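Local coordinates for protein cytochrome c3 (Desulfuromonas acetoxidans, PDB 1HH5) that carries electrons through its three covalently bound c-type hemes, passing them from a dehydrogenase to ferredoxin during sulfate respiration, at residues V13-H17 and K18-E22; K50-H53 and K54-G58. All coordinates share one frame; numbering follows the deposited sequence. Where two conformers were deposited one is given.

Contact 1 of 2, residues V13-H17 and K18-E22; sequences VTFDH and KAHAE. With HEC (heme c), chain B.
Asp-16 reaches forward about one helical turn to Ala-19 and His-20, a local capping and side-chain contact at the junction where strand 13-16 gives way to helix 17-24. Asp-16 is the N-cap. Its OD1 accepts a nearly straight hydrogen bond (166°) from Ala-19 N at 3.1 Å, met from above the carboxylate plane, while CG and OD2 rest against the methyl group of Ala-19. The carbonyl oxygen of the same residue has two donors, both from His-20. The backbone N of His-20 approaches Asp-16 O at 3.1 Å as the first i to i+4 link of the helix. The ring also turns back: ND1 of His-20 is 2.9 Å from Asp-16 O, which lies close to the ring plane, although the nitrogen stands well above the carbonyl plane. Phe-15 covers one face of this imidazole, in an edge-to-face pair with planes at 63°, its CE1 placed over the centre of the ring. CE2 and CZ of the phenyl meet heme c of chain B, CE2 at 3.6 Å from the methyl CMD. His-17 points to that same heme: with CG anti to the backbone N (chi1 -174°), NE2 stands 2.0 Å from the iron, and His-30 supplies the other axial nitrogen. Beside it, Ala-21 CB touches the heme at CBB, 3.5 Å away. His-20 ligates a second heme, together with His-53. An alanine at His-20 would remove that axial ligand, and would probably open a gap where CE1 of Phe-15 now rests on the imidazole and leave Asp-16 O with one donor fewer. The general lesson is that the residue capping a helix with its side chain can also hold an iron ligand through its carbonyl oxygen: the ND1 hydrogen bond helps fix the rotation of the His-20 ring and probably makes NE2 a stronger electron donor to its iron.

Contact 2 of 2, residues K50-H53 and K54-G58; sequences KTCH and KSNNG. With HEC (heme c), chain C.
Cys-52 and His-53 end a short helix, and residues 54-58 fold back against them in a local turn beside heme c of chain C. Bonds to the heme come first: Cys-52 SG is joined covalently to CAC at 1.8 Å, and His-53 NE2 stands 2.0 Å from the iron, opposite the nitrogen supplied by His-20. Backbone hydrogen bonds close the helix end. Lys-54 N reaches Thr-51 O, Ser-55 N reaches Cys-52 O at 3.1 Å, and Asn-56 N reaches His-53 O at 3.1 Å, the last closing a type I turn from His-53 to Asn-56. Ser-55 OG, in one of two conformers and so less certain, adds a bond to Cys-52 O in the carbonyl plane. His-53 ND1 is held by a hydrogen bond to Pro-59 O. Van der Waals contacts complete the set. Gly-58 CA lies over one face of the His-53 imidazole, 4.0 Å from its centroid, in a CH-pi contact; a CB here would probably collide with His-53 CD2. Asn-56 ND2 touches the heme methyl CMD at 3.4 Å. Cys-52 and His-53, with Cys-49, form the CXXCH heme-attachment motif of c-type cytochromes.

Followed from the N terminus, the chain runs through strand 3-6 and returns along strand 13-16, and contact 1 joins that strand to helix 17-24. A long segment then carries His-30, His-45 and Cys-49 before contact 2 ties helix 50-53 to the loop leading to helix 62-65. Each contact closes only a short turn, and the two follow in series, neither nested nor crossing. Their centres are about 14 Å apart, yet they meet at one iron: His-20 NE2 and His-53 NE2 lie 4.0 Å apart across it. One heme thus bridges the N-terminal helix and the later CXXCH helix, while His-17 ties contact 1 to the heme it shares with His-30.

Contact 1 of 2, residues V13-H17 and K18-E22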
loop_
_atom_site.group_PDB
_atom_site.type_symbol
_atom_site.label_atom_id
_atom_site.label_comp_id
_atom_site.label_asym_id
_atom_site.label_seq_id
_atom_site.Cartn_x
_atom_site.Cartn_y
_atom_site.Cartn_z
ATOM N N VAL A 13 -5.419 -0.963 8.079
ATOM C CA VAL A 13 -5.007 -1.378 6.747
ATOM C C VAL A 13 -3.774 -2.274 6.866
ATOM O O VAL A 13 -2.781 -1.896 7.491
ATOM C CB VAL A 13 -4.640 -0.162 5.854
ATOM C CG1 VAL A 13 -4.310 -0.629 4.449
ATOM C CG2 VAL A 13 -5.784 0.831 5.831
ATOM N N THR A 14 -3.844 -3.459 6.273
ATOM C CA THR A 14 -2.725 -4.391 6.310
ATOM C C THR A 14 -1.974 -4.354 4.984
ATOM O O THR A 14 -2.520 -4.717 3.944
ATOM C CB THR A 14 -3.202 -5.836 6.568
ATOM O OG1 THR A 14 -3.830 -5.909 7.852
ATOM C CG2 THR A 14 -2.029 -6.799 6.532
ATOM N N PHE A 15 -0.724 -3.906 5.031
ATOM C CA PHE A 15 0.104 -3.824 3.833
ATOM C C PHE A 15 1.117 -4.956 3.823
ATOM O O PHE A 15 2.109 -4.924 4.556
ATOM C CB PHE A 15 0.843 -2.484 3.780
ATOM C CG PHE A 15 1.801 -2.360 2.624
ATOM C CD1 PHE A 15 1.425 -2.738 1.341
ATOM C CD2 PHE A 15 3.069 -1.827 2.819
ATOM C CE1 PHE A 15 2.298 -2.583 0.266
ATOM C CE2 PHE A 15 3.946 -1.667 1.757
ATOM C CZ PHE A 15 3.560 -2.050 0.476
ATOM N N ASP A 16 0.860 -5.959 2.989
ATOM C CA ASP A 16 1.748 -7.103 2.871
ATOM C C ASP A 16 2.865 -6.711 1.913
ATOM O O ASP A 16 2.770 -6.897 0.697
ATOM C CB ASP A 16 0.973 -8.314 2.346
ATOM C CG ASP A 16 1.747 -9.605 2.486
ATOM O OD1 ASP A 16 2.993 -9.557 2.546
ATOM O OD2 ASP A 16 1.105 -10.674 2.530
ATOM N N HIS A 17 3.914 -6.138 2.488
ATOM C CA HIS A 17 5.071 -5.668 1.741
ATOM C C HIS A 17 5.725 -6.775 0.927
ATOM O O HIS A 17 6.077 -6.573 -0.236
ATOM C CB HIS A 17 6.075 -5.063 2.718
ATOM C CG HIS A 17 7.254 -4.417 2.060
ATOM N ND1 HIS A 17 8.522 -4.953 2.052
ATOM C CD2 HIS A 17 7.352 -3.233 1.406
ATOM C CE1 HIS A 17 9.333 -4.096 1.414
ATOM N NE2 HIS A 17 8.674 -3.032 1.000
ATOM N N LYS A 18 5.882 -7.948 1.531
ATOM C CA LYS A 18 6.507 -9.063 0.826
ATOM C C LYS A 18 5.701 -9.517 -0.386
ATOM O O LYS A 18 6.264 -9.734 -1.459
ATOM C CB LYS A 18 6.722 -10.248 1.765
ATOM C CG LYS A 18 7.429 -11.420 1.094
ATOM C CD LYS A 18 7.656 -12.577 2.052
ATOM C CE LYS A 18 8.600 -12.198 3.181
ATOM N NZ LYS A 18 9.928 -11.731 2.685
ATOM N N ALA A 19 4.389 -9.659 -0.215
ATOM C CA ALA A 19 3.523 -10.090 -1.309
ATOM C C ALA A 19 3.590 -9.107 -2.478
ATOM O O ALA A 19 3.687 -9.514 -3.631
ATOM C CB ALA A 19 2.081 -10.231 -0.821
ATOM N N HIS A 20 3.524 -7.814 -2.184
ATOM C CA HIS A 20 3.605 -6.810 -3.245
ATOM C C HIS A 20 4.948 -6.921 -3.981
ATOM O O HIS A 20 5.003 -6.876 -5.206
ATOM C CB HIS A 20 3.468 -5.399 -2.665
ATOM C CG HIS A 20 2.053 -4.976 -2.414
ATOM N ND1 HIS A 20 1.266 -5.452 -1.388
ATOM C CD2 HIS A 20 1.278 -4.085 -3.084
ATOM C CE1 HIS A 20 0.075 -4.846 -1.466
ATOM N NE2 HIS A 20 0.034 -4.006 -2.480
ATOM N N ALA A 21 6.028 -7.065 -3.224
ATOM C CA ALA A 21 7.362 -7.165 -3.813
ATOM C C ALA A 21 7.499 -8.368 -4.738
ATOM O O ALA A 21 8.125 -8.283 -5.790
ATOM C CB ALA A 21 8.419 -7.235 -2.708
ATOM N N GLU A 22 6.903 -9.485 -4.340
ATOM C CA GLU A 22 6.964 -10.715 -5.117
ATOM C C GLU A 22 6.260 -10.594 -6.464
ATOM O O GLU A 22 6.681 -11.192 -7.453
ATOM C CB GLU A 22 6.333 -11.851 -4.318
ATOM C CG GLU A 22 6.461 -13.215 -4.961
ATOM C CD GLU A 22 5.678 -14.268 -4.215
ATOM O OE1 GLU A 22 4.433 -14.260 -4.315
ATOM O OE2 GLU A 22 6.300 -15.093 -3.514
HETATM FE FE HEC B . 9.477 -1.517 -0.028
HETATM C CHA HEC B . 9.536 0.292 2.900
HETATM C CHB HEC B . 12.695 -2.558 0.559
HETATM C CHC HEC B . 9.294 -3.627 -2.730
HETATM C CHD HEC B . 6.486 -0.158 -0.819
HETATM N NA HEC B . 10.816 -1.176 1.394
HETATM C C1A HEC B . 10.690 -0.382 2.523
HETATM C C2A HEC B . 11.948 -0.285 3.239
HETATM C C3A HEC B . 12.831 -1.086 2.587
HETATM C C4A HEC B . 12.125 -1.658 1.457
HETATM C CMA HEC B . 14.305 -1.299 2.948
HETATM C CAA HEC B . 12.261 0.673 4.391
HETATM C CBA HEC B . 12.958 0.122 5.630
HETATM C CGA HEC B . 12.052 -0.734 6.493
HETATM O O1A HEC B . 11.535 -1.757 5.997
HETATM O O2A HEC B . 11.860 -0.381 7.678
HETATM N NB HEC B . 10.717 -2.786 -0.906
HETATM C C1B HEC B . 12.054 -3.065 -0.555
HETATM C C2B HEC B . 12.633 -4.059 -1.422
HETATM C C3B HEC B . 11.644 -4.450 -2.273
HETATM C C4B HEC B . 10.470 -3.627 -1.989
HETATM C CMB HEC B . 14.103 -4.487 -1.468
HETATM C CAB HEC B . 11.754 -5.557 -3.307
HETATM C CBB HEC B . 11.943 -6.941 -2.687
HETATM N NC HEC B . 8.186 -1.787 -1.498
HETATM C C1C HEC B . 8.233 -2.726 -2.517
HETATM C C2C HEC B . 7.086 -2.590 -3.387
HETATM C C3C HEC B . 6.355 -1.532 -2.897
HETATM C C4C HEC B . 7.022 -1.080 -1.701
HETATM C CMC HEC B . 6.796 -3.436 -4.623
HETATM C CAC HEC B . 5.081 -0.913 -3.479
HETATM C CBC HEC B . 3.896 -1.877 -3.481
HETATM N ND HEC B . 8.255 -0.257 0.878
HETATM C C1D HEC B . 7.041 0.218 0.402
HETATM C C2D HEC B . 6.410 1.097 1.367
HETATM C C3D HEC B . 7.244 1.197 2.424
HETATM C C4D HEC B . 8.396 0.358 2.115
HETATM C CMD HEC B . 5.037 1.751 1.273
HETATM C CAD HEC B . 6.947 1.912 3.738
HETATM C CBD HEC B . 6.380 0.915 4.745
HETATM C CGD HEC B . 6.120 1.538 6.106
HETATM O O1D HEC B . 5.089 2.225 6.274
HETATM O O2D HEC B . 6.961 1.347 7.007
#

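Contact 2 of 2, residues K50-H53 and K54-G58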
loop_
_atom_site.group_PDB
_atom_site.type_symbol
_atom_site.label_atom_id
_atom_site.label_comp_id
_atom_site.label_asym_id
_atom_site.label_seq_id
_atom_site.Cartn_x
_atom_site.Cartn_y
_atom_site.Cartn_z
ATOM N N LYS A 50 -3.416 3.742 -3.569
ATOM C CA LYS A 50 -4.622 3.695 -4.389
ATOM C C LYS A 50 -4.459 3.808 -5.906
ATOM O O LYS A 50 -5.032 3.017 -6.659
ATOM C CB LYS A 50 -5.601 4.764 -3.890
ATOM C CG LYS A 50 -6.985 4.702 -4.505
ATOM C CD LYS A 50 -7.874 5.763 -3.882
ATOM C CE LYS A 50 -9.202 5.868 -4.599
ATOM N NZ LYS A 50 -9.941 4.573 -4.593
ATOM N N THR A 51 -3.693 4.791 -6.360
ATOM C CA THR A 51 -3.501 4.973 -7.795
ATOM C C THR A 51 -3.081 3.696 -8.523
ATOM O O THR A 51 -3.635 3.368 -9.565
ATOM C CB THR A 51 -2.468 6.074 -8.084
ATOM O OG1 THR A 51 -2.888 7.289 -7.454
ATOM C CG2 THR A 51 -2.351 6.307 -9.586
ATOM N N CYS A 52 -2.105 2.968 -7.992
ATOM C CA CYS A 52 -1.686 1.741 -8.660
ATOM C C CYS A 52 -2.799 0.699 -8.709
ATOM O O CYS A 52 -2.932 -0.032 -9.692
ATOM C CB CYS A 52 -0.473 1.125 -7.965
ATOM S SG CYS A 52 -0.001 -0.471 -8.695
ATOM N N HIS A 53 -3.589 0.621 -7.641
ATOM C CA HIS A 53 -4.681 -0.344 -7.572
ATOM C C HIS A 53 -5.713 -0.175 -8.687
ATOM O O HIS A 53 -6.406 -1.119 -9.046
ATOM C CB HIS A 53 -5.372 -0.264 -6.206
ATOM C CG HIS A 53 -4.558 -0.828 -5.081
ATOM N ND1 HIS A 53 -4.949 -0.811 -3.760
ATOM C CD2 HIS A 53 -3.352 -1.449 -5.098
ATOM C CE1 HIS A 53 -3.992 -1.405 -3.033
ATOM N NE2 HIS A 53 -2.996 -1.813 -3.791
ATOM N N LYS A 54 -5.814 1.026 -9.239
ATOM C CA LYS A 54 -6.768 1.280 -10.317
ATOM C C LYS A 54 -6.481 0.472 -11.587
ATOM O O LYS A 54 -7.310 0.428 -12.499
ATOM C CB LYS A 54 -6.760 2.760 -10.675
ATOM C CG LYS A 54 -7.285 3.681 -9.601
ATOM C CD LYS A 54 -6.853 5.106 -9.885
ATOM C CE LYS A 54 -7.049 5.477 -11.353
ATOM N NZ LYS A 54 -8.465 5.330 -11.777
ATOM N N SER A 55 -5.315 -0.165 -11.642
ATOM C CA SER A 55 -4.940 -0.950 -12.813
ATOM C C SER A 55 -4.986 -2.462 -12.595
ATOM O O SER A 55 -4.809 -3.230 -13.542
ATOM C CB SER A 55 -3.540 -0.547 -13.285
ATOM O OG SER A 55 -2.580 -0.738 -12.262
ATOM N N ASN A 56 -5.206 -2.891 -11.354
ATOM C CA ASN A 56 -5.275 -4.323 -11.039
ATOM C C ASN A 56 -6.491 -4.697 -10.236
ATOM O O ASN A 56 -7.482 -3.976 -10.212
ATOM C CB ASN A 56 -4.044 -4.793 -10.254
ATOM C CG ASN A 56 -3.628 -3.817 -9.167
ATOM O OD1 ASN A 56 -4.401 -3.508 -8.269
ATOM N ND2 ASN A 56 -2.395 -3.329 -9.250
ATOM N N ASN A 57 -6.402 -5.854 -9.591
ATOM C CA ASN A 57 -7.472 -6.352 -8.746
ATOM C C ASN A 57 -7.292 -5.699 -7.382
ATOM O O ASN A 57 -8.072 -5.933 -6.459
ATOM C CB ASN A 57 -7.381 -7.876 -8.622
ATOM C CG ASN A 57 -7.522 -8.579 -9.961
ATOM O OD1 ASN A 57 -6.701 -8.397 -10.864
ATOM N ND2 ASN A 57 -8.567 -9.387 -10.096
ATOM N N GLY A 58 -6.248 -4.877 -7.270
ATOM C CA GLY A 58 -5.975 -4.181 -6.026
ATOM C C GLY A 58 -7.217 -3.448 -5.558
ATOM O O GLY A 58 -8.020 -3.017 -6.375
HETATM FE FE HEC C . -1.508 -2.961 -3.153
HETATM C CHA HEC C . -3.333 -5.833 -3.503
HETATM C CHB HEC C . -2.715 -2.616 0.087
HETATM C CHC HEC C . 0.353 -0.149 -2.753
HETATM C CHD HEC C . -0.377 -3.245 -6.369
HETATM N NA HEC C . -2.732 -3.984 -1.981
HETATM C C1A HEC C . -3.436 -5.140 -2.303
HETATM C C2A HEC C . -4.348 -5.491 -1.224
HETATM C C3A HEC C . -4.183 -4.598 -0.217
HETATM C C4A HEC C . -3.158 -3.686 -0.669
HETATM C CMA HEC C . -4.973 -4.511 1.090
HETATM C CAA HEC C . -5.406 -6.546 -1.329
HETATM C CBA HEC C . -5.192 -7.840 -0.559
HETATM C CGA HEC C . -3.848 -8.472 -0.825
HETATM O O1A HEC C . -2.887 -8.169 -0.083
HETATM O O2A HEC C . -3.749 -9.268 -1.784
HETATM N NB HEC C . -1.253 -1.683 -1.670
HETATM C C1B HEC C . -1.819 -1.666 -0.400
HETATM C C2B HEC C . -1.339 -0.546 0.375
HETATM C C3B HEC C . -0.434 0.099 -0.387
HETATM C C4B HEC C . -0.398 -0.594 -1.663
HETATM C CMB HEC C . -1.904 -0.084 1.709
HETATM C CAB HEC C . 0.408 1.326 -0.044
HETATM C CBB HEC C . 1.232 1.181 1.232
HETATM N NC HEC C . -0.343 -1.864 -4.332
HETATM C C1C HEC C . 0.337 -0.723 -4.014
HETATM C C2C HEC C . 1.077 -0.221 -5.164
HETATM C C3C HEC C . 0.869 -1.086 -6.203
HETATM C C4C HEC C . -0.002 -2.110 -5.669
HETATM C CMC HEC C . 1.875 1.065 -5.189
HETATM C CAC HEC C . 1.382 -1.066 -7.646
HETATM C CBC HEC C . 2.658 -0.285 -7.948
HETATM N ND HEC C . -1.766 -4.241 -4.598
HETATM C C1D HEC C . -1.155 -4.266 -5.841
HETATM C C2D HEC C . -1.484 -5.489 -6.559
HETATM C C3D HEC C . -2.399 -6.116 -5.816
HETATM C C4D HEC C . -2.550 -5.399 -4.578
HETATM C CMD HEC C . -0.916 -6.024 -7.879
HETATM C CAD HEC C . -3.231 -7.251 -6.368
HETATM C CBD HEC C . -2.867 -8.626 -5.889
HETATM C CGD HEC C . -3.336 -9.693 -6.849
HETATM O O1D HEC C . -4.462 -9.557 -7.372
HETATM O O2D HEC C . -2.584 -10.664 -7.080
#